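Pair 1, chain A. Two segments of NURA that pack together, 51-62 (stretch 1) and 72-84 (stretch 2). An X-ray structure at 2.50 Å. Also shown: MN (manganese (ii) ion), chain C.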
# COMPACT_ATOMS: atom_id res chain seq x y z
N THR A 51 9.78 39.41 3.86
CA THR A 51 11.11 39.14 3.33
C THR A 51 11.85 38.08 4.13
O THR A 51 12.52 38.40 5.11
CB THR A 51 12.01 40.37 3.39
OG1 THR A 51 11.41 41.44 2.65
CG2 THR A 51 13.43 40.04 2.83
N CYS A 52 11.78 36.83 3.67
CA CYS A 52 12.30 35.72 4.44
C CYS A 52 12.36 34.46 3.55
O CYS A 52 11.43 34.17 2.79
CB CYS A 52 11.41 35.52 5.67
SG CYS A 52 11.57 33.92 6.43
N LYS A 53 13.46 33.72 3.63
CA LYS A 53 13.77 32.72 2.62
C LYS A 53 13.54 31.32 3.15
O LYS A 53 14.03 30.96 4.21
CB LYS A 53 15.21 32.88 2.13
CG LYS A 53 15.36 33.73 0.89
CD LYS A 53 16.84 33.91 0.57
CE LYS A 53 17.08 34.56 -0.80
NZ LYS A 53 16.66 36.00 -0.74
N PHE A 54 12.79 30.55 2.36
CA PHE A 54 12.42 29.19 2.70
C PHE A 54 13.01 28.27 1.67
O PHE A 54 12.87 28.53 0.47
CB PHE A 54 10.91 29.02 2.64
CG PHE A 54 10.18 29.88 3.63
CD1 PHE A 54 9.93 29.41 4.91
CD2 PHE A 54 9.77 31.16 3.28
CE1 PHE A 54 9.26 30.21 5.83
CE2 PHE A 54 9.08 31.95 4.19
CZ PHE A 54 8.84 31.48 5.48
N VAL A 55 13.69 27.21 2.14
CA VAL A 55 14.10 26.12 1.27
C VAL A 55 13.15 24.98 1.59
O VAL A 55 13.11 24.50 2.72
CB VAL A 55 15.57 25.67 1.53
CG1 VAL A 55 15.91 24.41 0.69
CG2 VAL A 55 16.54 26.78 1.22
N ALA A 56 12.40 24.52 0.60
CA ALA A 56 11.50 23.37 0.77
C ALA A 56 12.08 22.12 0.08
O ALA A 56 12.68 22.21 -0.96
CB ALA A 56 10.15 23.68 0.19
N ILE A 57 11.87 20.96 0.70
CA ILE A 57 12.29 19.73 0.15
C ILE A 57 11.11 18.80 0.16
O ILE A 57 10.45 18.66 1.21
CB ILE A 57 13.43 19.07 0.97
CG1 ILE A 57 14.73 19.92 0.92
CG2 ILE A 57 13.75 17.64 0.43
CD1 ILE A 57 15.01 20.68 2.21
N ASP A 58 10.85 18.17 -1.00
CA ASP A 58 9.97 17.01 -1.07
C ASP A 58 10.51 15.93 -1.97
O ASP A 58 11.48 16.16 -2.77
CB ASP A 58 8.58 17.41 -1.57
CG ASP A 58 7.49 16.50 -1.04
OD1 ASP A 58 7.76 15.38 -0.61
OD2 ASP A 58 6.33 16.93 -0.97
N GLY A 59 9.84 14.77 -1.94
CA GLY A 59 10.29 13.63 -2.73
C GLY A 59 9.19 12.82 -3.36
O GLY A 59 8.02 12.89 -2.93
N GLY A 60 9.57 12.05 -4.38
CA GLY A 60 8.65 11.23 -5.16
C GLY A 60 9.32 9.92 -5.47
O GLY A 60 10.54 9.87 -5.54
N SER A 61 8.51 8.88 -5.68
CA SER A 61 9.02 7.54 -5.89
C SER A 61 7.96 6.59 -6.40
O SER A 61 6.79 6.85 -6.26
CB SER A 61 9.51 6.94 -4.57
OG SER A 61 8.38 6.37 -3.91
N PHE A 62 8.40 5.48 -6.98
CA PHE A 62 7.50 4.42 -7.35
C PHE A 62 8.32 3.19 -7.66
O PHE A 62 9.51 3.28 -7.93
CB PHE A 62 6.62 4.82 -8.55
CG PHE A 62 7.22 4.49 -9.88
CD1 PHE A 62 8.17 5.34 -10.45
CD2 PHE A 62 6.85 3.31 -10.54
CE1 PHE A 62 8.74 5.02 -11.69
CE2 PHE A 62 7.43 2.97 -11.78
CZ PHE A 62 8.39 3.83 -12.35
N TYR A 72 12.32 0.61 -9.98
CA TYR A 72 11.96 1.79 -9.21
C TYR A 72 12.65 3.06 -9.67
O TYR A 72 13.66 3.04 -10.36
CB TYR A 72 12.30 1.60 -7.75
CG TYR A 72 13.78 1.59 -7.50
CD1 TYR A 72 14.52 0.41 -7.56
CD2 TYR A 72 14.45 2.77 -7.24
CE1 TYR A 72 15.89 0.41 -7.34
CE2 TYR A 72 15.80 2.78 -7.01
CZ TYR A 72 16.53 1.60 -7.06
OH TYR A 72 17.90 1.62 -6.83
N ALA A 73 12.10 4.16 -9.21
CA ALA A 73 12.63 5.46 -9.49
C ALA A 73 12.31 6.32 -8.30
O ALA A 73 11.18 6.36 -7.85
CB ALA A 73 12.00 6.00 -10.74
N VAL A 74 13.32 7.01 -7.80
CA VAL A 74 13.16 7.95 -6.69
C VAL A 74 13.71 9.29 -7.14
O VAL A 74 14.62 9.34 -8.01
CB VAL A 74 13.97 7.51 -5.47
CG1 VAL A 74 13.37 6.24 -4.84
CG2 VAL A 74 15.44 7.32 -5.87
N GLY A 75 13.21 10.37 -6.53
CA GLY A 75 13.70 11.69 -6.82
C GLY A 75 13.34 12.67 -5.71
O GLY A 75 12.28 12.60 -5.11
N ALA A 76 14.23 13.60 -5.44
CA ALA A 76 13.94 14.64 -4.48
C ALA A 76 14.43 15.96 -5.05
O ALA A 76 15.35 16.00 -5.88
CB ALA A 76 14.57 14.32 -3.11
N GLU A 77 13.79 17.03 -4.62
CA GLU A 77 14.14 18.36 -5.06
C GLU A 77 14.12 19.33 -3.89
O GLU A 77 13.23 19.28 -3.05
CB GLU A 77 13.12 18.78 -6.09
CG GLU A 77 13.36 20.14 -6.70
CD GLU A 77 12.44 20.40 -7.84
OE1 GLU A 77 11.33 20.81 -7.66
OE2 GLU A 77 12.77 20.20 -8.98
N SER A 78 15.11 20.21 -3.84
CA SER A 78 15.08 21.37 -2.97
C SER A 78 14.62 22.58 -3.81
O SER A 78 14.92 22.69 -5.01
CB SER A 78 16.45 21.64 -2.30
OG SER A 78 17.44 21.96 -3.27
N VAL A 79 13.88 23.46 -3.15
CA VAL A 79 13.28 24.62 -3.77
C VAL A 79 13.47 25.82 -2.83
O VAL A 79 13.08 25.75 -1.66
CB VAL A 79 11.77 24.38 -4.02
CG1 VAL A 79 11.08 25.67 -4.27
CG2 VAL A 79 11.57 23.45 -5.17
N ILE A 80 14.08 26.89 -3.35
CA ILE A 80 14.19 28.15 -2.61
C ILE A 80 13.07 29.11 -3.00
O ILE A 80 12.87 29.39 -4.18
CB ILE A 80 15.59 28.83 -2.79
CG1 ILE A 80 15.82 29.90 -1.71
CG2 ILE A 80 15.74 29.46 -4.19
CD1 ILE A 80 17.27 30.03 -1.27
N GLY A 81 12.36 29.62 -1.99
CA GLY A 81 11.28 30.61 -2.19
C GLY A 81 11.23 31.81 -1.23
O GLY A 81 11.48 31.68 -0.04
N ASP A 82 10.90 32.98 -1.78
CA ASP A 82 10.52 34.14 -0.97
C ASP A 82 9.47 34.95 -1.69
O ASP A 82 9.01 34.56 -2.77
CB ASP A 82 11.72 35.02 -0.56
CG ASP A 82 12.46 35.62 -1.76
OD1 ASP A 82 12.24 35.21 -2.91
OD2 ASP A 82 13.30 36.52 -1.56
N ASN A 83 9.06 36.04 -1.05
CA ASN A 83 8.28 37.10 -1.68
C ASN A 83 8.55 37.24 -3.17
O ASN A 83 7.63 37.19 -3.98
CB ASN A 83 8.61 38.45 -0.99
CG ASN A 83 8.11 38.51 0.44
OD1 ASN A 83 7.54 37.52 0.96
ND2 ASN A 83 8.34 39.65 1.10
N LYS A 84 9.82 37.41 -3.53
CA LYS A 84 10.21 37.76 -4.90
C LYS A 84 10.04 36.58 -5.85
O LYS A 84 9.74 36.76 -7.02
CB LYS A 84 11.67 38.19 -4.98
CG LYS A 84 12.07 39.33 -4.10
CD LYS A 84 13.56 39.67 -4.28
CE LYS A 84 13.77 41.20 -4.42
NZ LYS A 84 15.21 41.57 -4.60
MN MN C . 6.50 13.60 0.39

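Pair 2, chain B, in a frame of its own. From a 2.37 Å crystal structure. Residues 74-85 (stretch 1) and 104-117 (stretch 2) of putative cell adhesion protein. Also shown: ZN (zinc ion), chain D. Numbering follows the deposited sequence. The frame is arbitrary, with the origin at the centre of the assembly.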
# COMPACT_ATOMS: atom_id res chain seq x y z
N THR B 74 29.44 -17.31 29.36
CA THR B 74 29.55 -16.73 30.69
C THR B 74 28.72 -15.42 30.71
O THR B 74 28.56 -14.75 29.68
CB THR B 74 31.01 -16.60 31.17
OG1 THR B 74 30.99 -16.34 32.56
CG2 THR B 74 31.83 -15.55 30.40
N GLY B 75 28.15 -15.11 31.88
CA GLY B 75 27.29 -13.94 32.06
C GLY B 75 25.89 -14.21 31.56
O GLY B 75 24.97 -14.37 32.36
N THR B 76 25.71 -14.18 30.23
CA THR B 76 24.44 -14.46 29.58
C THR B 76 24.63 -15.56 28.54
O THR B 76 25.64 -15.58 27.83
CB THR B 76 23.76 -13.23 28.94
OG1 THR B 76 24.50 -12.78 27.81
CG2 THR B 76 23.53 -12.10 29.91
N VAL B 77 23.64 -16.47 28.47
CA VAL B 77 23.58 -17.61 27.55
C VAL B 77 22.46 -17.39 26.56
O VAL B 77 21.34 -17.04 26.94
CB VAL B 77 23.37 -18.95 28.32
CG1 VAL B 77 23.49 -20.15 27.38
CG2 VAL B 77 24.35 -19.09 29.47
N THR B 78 22.75 -17.66 25.29
CA THR B 78 21.74 -17.59 24.25
C THR B 78 21.34 -19.02 23.89
O THR B 78 22.21 -19.85 23.61
CB THR B 78 22.25 -16.79 23.05
OG1 THR B 78 22.72 -15.54 23.51
CG2 THR B 78 21.19 -16.58 21.99
N PHE B 79 20.02 -19.29 23.91
CA PHE B 79 19.44 -20.57 23.54
C PHE B 79 18.71 -20.43 22.20
O PHE B 79 18.26 -19.34 21.87
CB PHE B 79 18.50 -21.09 24.63
CG PHE B 79 19.17 -21.36 25.94
CD1 PHE B 79 19.80 -22.58 26.18
CD2 PHE B 79 19.18 -20.40 26.95
CE1 PHE B 79 20.45 -22.83 27.39
CE2 PHE B 79 19.82 -20.65 28.16
CZ PHE B 79 20.45 -21.87 28.36
N TYR B 80 18.65 -21.53 21.43
CA TYR B 80 18.03 -21.64 20.12
C TYR B 80 17.19 -22.88 20.11
O TYR B 80 17.63 -23.90 20.62
CB TYR B 80 19.09 -21.72 19.01
CG TYR B 80 19.98 -20.50 18.96
CD1 TYR B 80 19.56 -19.34 18.31
CD2 TYR B 80 21.23 -20.50 19.58
CE1 TYR B 80 20.38 -18.21 18.26
CE2 TYR B 80 22.06 -19.38 19.51
CZ TYR B 80 21.63 -18.24 18.85
OH TYR B 80 22.42 -17.10 18.82
N ALA B 81 15.97 -22.81 19.56
CA ALA B 81 15.09 -23.97 19.56
C ALA B 81 14.29 -24.10 18.28
O ALA B 81 13.83 -23.10 17.73
CB ALA B 81 14.15 -23.91 20.76
N HIS B 82 14.09 -25.35 17.83
CA HIS B 82 13.26 -25.70 16.68
C HIS B 82 12.04 -26.49 17.12
O HIS B 82 12.16 -27.37 17.96
CB HIS B 82 14.05 -26.53 15.64
CG HIS B 82 15.09 -25.75 14.90
ND1 HIS B 82 14.80 -25.11 13.70
CD2 HIS B 82 16.39 -25.53 15.21
CE1 HIS B 82 15.93 -24.54 13.32
NE2 HIS B 82 16.91 -24.75 14.20
N TYR B 83 10.88 -26.16 16.54
CA TYR B 83 9.63 -26.87 16.74
C TYR B 83 8.93 -27.02 15.40
O TYR B 83 8.67 -26.03 14.75
CB TYR B 83 8.68 -26.26 17.78
CG TYR B 83 7.46 -27.14 17.94
CD1 TYR B 83 7.53 -28.34 18.64
CD2 TYR B 83 6.27 -26.84 17.27
CE1 TYR B 83 6.44 -29.21 18.70
CE2 TYR B 83 5.17 -27.70 17.32
CZ TYR B 83 5.26 -28.88 18.05
OH TYR B 83 4.18 -29.73 18.11
N PRO B 84 8.62 -28.26 14.96
CA PRO B 84 8.89 -29.57 15.61
C PRO B 84 10.40 -29.87 15.73
O PRO B 84 11.22 -29.20 15.09
CB PRO B 84 8.18 -30.57 14.68
CG PRO B 84 7.19 -29.75 13.88
CD PRO B 84 7.90 -28.44 13.68
N ALA B 85 10.78 -30.87 16.55
CA ALA B 85 12.19 -31.27 16.76
C ALA B 85 12.89 -31.70 15.45
O ALA B 85 12.24 -32.20 14.53
CB ALA B 85 12.27 -32.40 17.78
N GLY B 104 3.17 -27.42 4.56
CA GLY B 104 2.16 -28.19 5.27
C GLY B 104 2.23 -27.93 6.76
O GLY B 104 1.52 -27.08 7.29
N GLN B 105 3.13 -28.65 7.43
CA GLN B 105 3.38 -28.56 8.87
C GLN B 105 4.14 -27.26 9.16
O GLN B 105 5.12 -26.95 8.48
CB GLN B 105 4.14 -29.82 9.36
CG GLN B 105 4.76 -29.80 10.78
CD GLN B 105 3.77 -29.63 11.91
OE1 GLN B 105 3.91 -28.73 12.75
NE2 GLN B 105 2.74 -30.47 11.98
N GLU B 106 3.68 -26.52 10.17
CA GLU B 106 4.33 -25.29 10.64
C GLU B 106 5.72 -25.57 11.21
O GLU B 106 5.95 -26.66 11.75
CB GLU B 106 3.47 -24.59 11.72
CG GLU B 106 3.39 -25.33 13.05
CD GLU B 106 2.51 -24.72 14.13
OE1 GLU B 106 2.15 -23.53 14.03
OE2 GLU B 106 2.18 -25.46 15.08
N HIS B 107 6.63 -24.57 11.11
CA HIS B 107 7.97 -24.64 11.65
C HIS B 107 8.26 -23.35 12.39
O HIS B 107 8.09 -22.25 11.86
CB HIS B 107 9.01 -24.91 10.56
CG HIS B 107 8.96 -26.33 10.07
ND1 HIS B 107 9.51 -27.37 10.83
CD2 HIS B 107 8.37 -26.85 8.98
CE1 HIS B 107 9.26 -28.47 10.15
NE2 HIS B 107 8.57 -28.20 9.03
N LEU B 108 8.60 -23.51 13.67
CA LEU B 108 8.86 -22.42 14.59
C LEU B 108 10.31 -22.46 15.07
O LEU B 108 10.93 -23.53 15.21
CB LEU B 108 7.87 -22.44 15.80
CG LEU B 108 6.44 -23.03 15.56
CD1 LEU B 108 5.69 -23.19 16.87
CD2 LEU B 108 5.62 -22.17 14.67
N PHE B 109 10.86 -21.27 15.28
CA PHE B 109 12.22 -21.08 15.74
C PHE B 109 12.20 -20.08 16.87
O PHE B 109 11.66 -18.99 16.73
CB PHE B 109 13.15 -20.64 14.60
CG PHE B 109 14.59 -20.54 15.03
CD1 PHE B 109 15.35 -21.69 15.22
CD2 PHE B 109 15.17 -19.31 15.30
CE1 PHE B 109 16.67 -21.60 15.65
CE2 PHE B 109 16.49 -19.22 15.71
CZ PHE B 109 17.23 -20.37 15.87
N GLY B 110 12.76 -20.49 18.02
CA GLY B 110 12.79 -19.65 19.21
C GLY B 110 14.18 -19.34 19.70
O GLY B 110 15.12 -20.08 19.41
N THR B 111 14.32 -18.21 20.40
CA THR B 111 15.58 -17.79 21.01
C THR B 111 15.27 -17.25 22.38
O THR B 111 14.15 -16.80 22.66
CB THR B 111 16.37 -16.75 20.17
OG1 THR B 111 15.68 -15.52 20.15
CG2 THR B 111 16.61 -17.17 18.73
N ALA B 112 16.27 -17.31 23.25
CA ALA B 112 16.22 -16.77 24.59
C ALA B 112 17.60 -16.31 24.99
O ALA B 112 18.58 -16.83 24.46
CB ALA B 112 15.69 -17.81 25.55
N GLU B 113 17.66 -15.32 25.88
CA GLU B 113 18.88 -14.81 26.49
C GLU B 113 18.64 -14.89 27.98
O GLU B 113 17.67 -14.30 28.46
CB GLU B 113 19.25 -13.41 26.01
CG GLU B 113 20.12 -13.42 24.77
CD GLU B 113 20.57 -12.10 24.17
OE1 GLU B 113 20.48 -11.06 24.86
OE2 GLU B 113 21.05 -12.12 23.01
N ALA B 114 19.41 -15.72 28.69
CA ALA B 114 19.24 -15.94 30.11
C ALA B 114 20.58 -15.94 30.84
O ALA B 114 21.62 -16.18 30.24
CB ALA B 114 18.53 -17.27 30.35
N ALA B 115 20.53 -15.67 32.13
CA ALA B 115 21.70 -15.68 32.97
C ALA B 115 21.77 -17.03 33.66
O ALA B 115 20.76 -17.46 34.21
CB ALA B 115 21.63 -14.56 34.00
N PRO B 116 22.93 -17.73 33.65
CA PRO B 116 23.01 -19.02 34.36
C PRO B 116 22.55 -18.88 35.80
O PRO B 116 22.85 -17.88 36.44
CB PRO B 116 24.49 -19.38 34.26
CG PRO B 116 24.95 -18.68 33.03
CD PRO B 116 24.21 -17.39 33.01
N GLY B 117 21.77 -19.85 36.26
CA GLY B 117 21.20 -19.83 37.61
C GLY B 117 19.74 -19.43 37.66
O GLY B 117 19.10 -19.62 38.68
ZN ZN D . 7.78 -29.68 7.66
O HOH W 1 12.03 -24.78 12.78
O HOH W 2 11.31 -27.33 13.03
O HOH W 3 5.98 -28.75 6.72
O HOH W 4 9.40 -30.02 6.08

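Both pairs are two antiparallel β-strands joined edge to edge, and 14 central residues superpose with an RMSD of 0.4 Å. The N-to-C directions of the strands meet at 155° in pair 1 and 164° in pair 2, with axes approaching to 4.4 and 4.6 Å; the buried surfaces, 914 and 944 Å², are nearly equal.

The register is also shared. Phe A54 and Gly A81 match Val B77 and Ala B114, and each couple is a hydrogen-bonded pair: Phe A54 N donates to Gly A81 O (3.0 Å) and Gly A81 N to Phe A54 O (2.7 Å), as Val B77 N donates to Ala B114 O (2.7 Å) and Ala B114 N to Val B77 O (2.9 Å). The ladder then repeats at every second residue, through Gly A60 with Gly A75 and the matching Tyr B83 with Leu B108. One rung differs in strength: Asp A58 N to Glu A77 O is long and weak at 3.3 Å, whereas the equivalent Ala B81 N reaches Gly B110 O at 2.9 Å. Between rungs, CA-H...O contacts use the same carbonyls, for example Val A55 CA to Val A79 O (3.1 Å) and Thr B78 CA to Ala B112 O (3.3 Å).

With the backbones so alike, the differences lie in the side chains. On the face carrying Ala A56 and Val A79, the small residue sits on the first strand; in pair 2 the bulk changes sides, Phe B79 facing Ala B112. The Phe B79 ring also turns its edge to the next residue on that face, CE2 lying 4.2 Å from Ala B114 CB. The matching Gly A81 offers no side chain, and its carbonyl O lies at the edge of the Phe A54 ring.

Further along this face, Gly A60 and Gly A75 meet through backbone alone, while Tyr B83 and Leu B108 fill the same positions with an apolar contact, CD2 of Tyr B83 to CD1 of Leu B108 at 3.7 Å. On the opposite face, Gly A59 and Ala A76 lie with CA atoms 4.2 Å apart. Their counterparts, His B82 and Phe B109, are 4.8 Å apart and pack ring against ring obliquely, with centroids 4.8 Å apart and planes at 59°. Phe B109 CZ also comes within 3.5 Å of Tyr B80 CD1.

At the Lys A53 end, a salt bridge joins NZ of Lys A53 to OD2 of Asp A82 at 3.5 Å, a weak hydrogen bond. The matching Thr B76 and Ala B115 carry no such charges; nearby, Val B77 CG2 packs on Pro B116 CG at 3.6 Å.

Each pair also places a metal beside the strands, but at different positions: Asp A58 OD1 binds manganese at 2.4 Å, while His B107 NE2, at the position of Val A74, binds zinc at 2.2 Å.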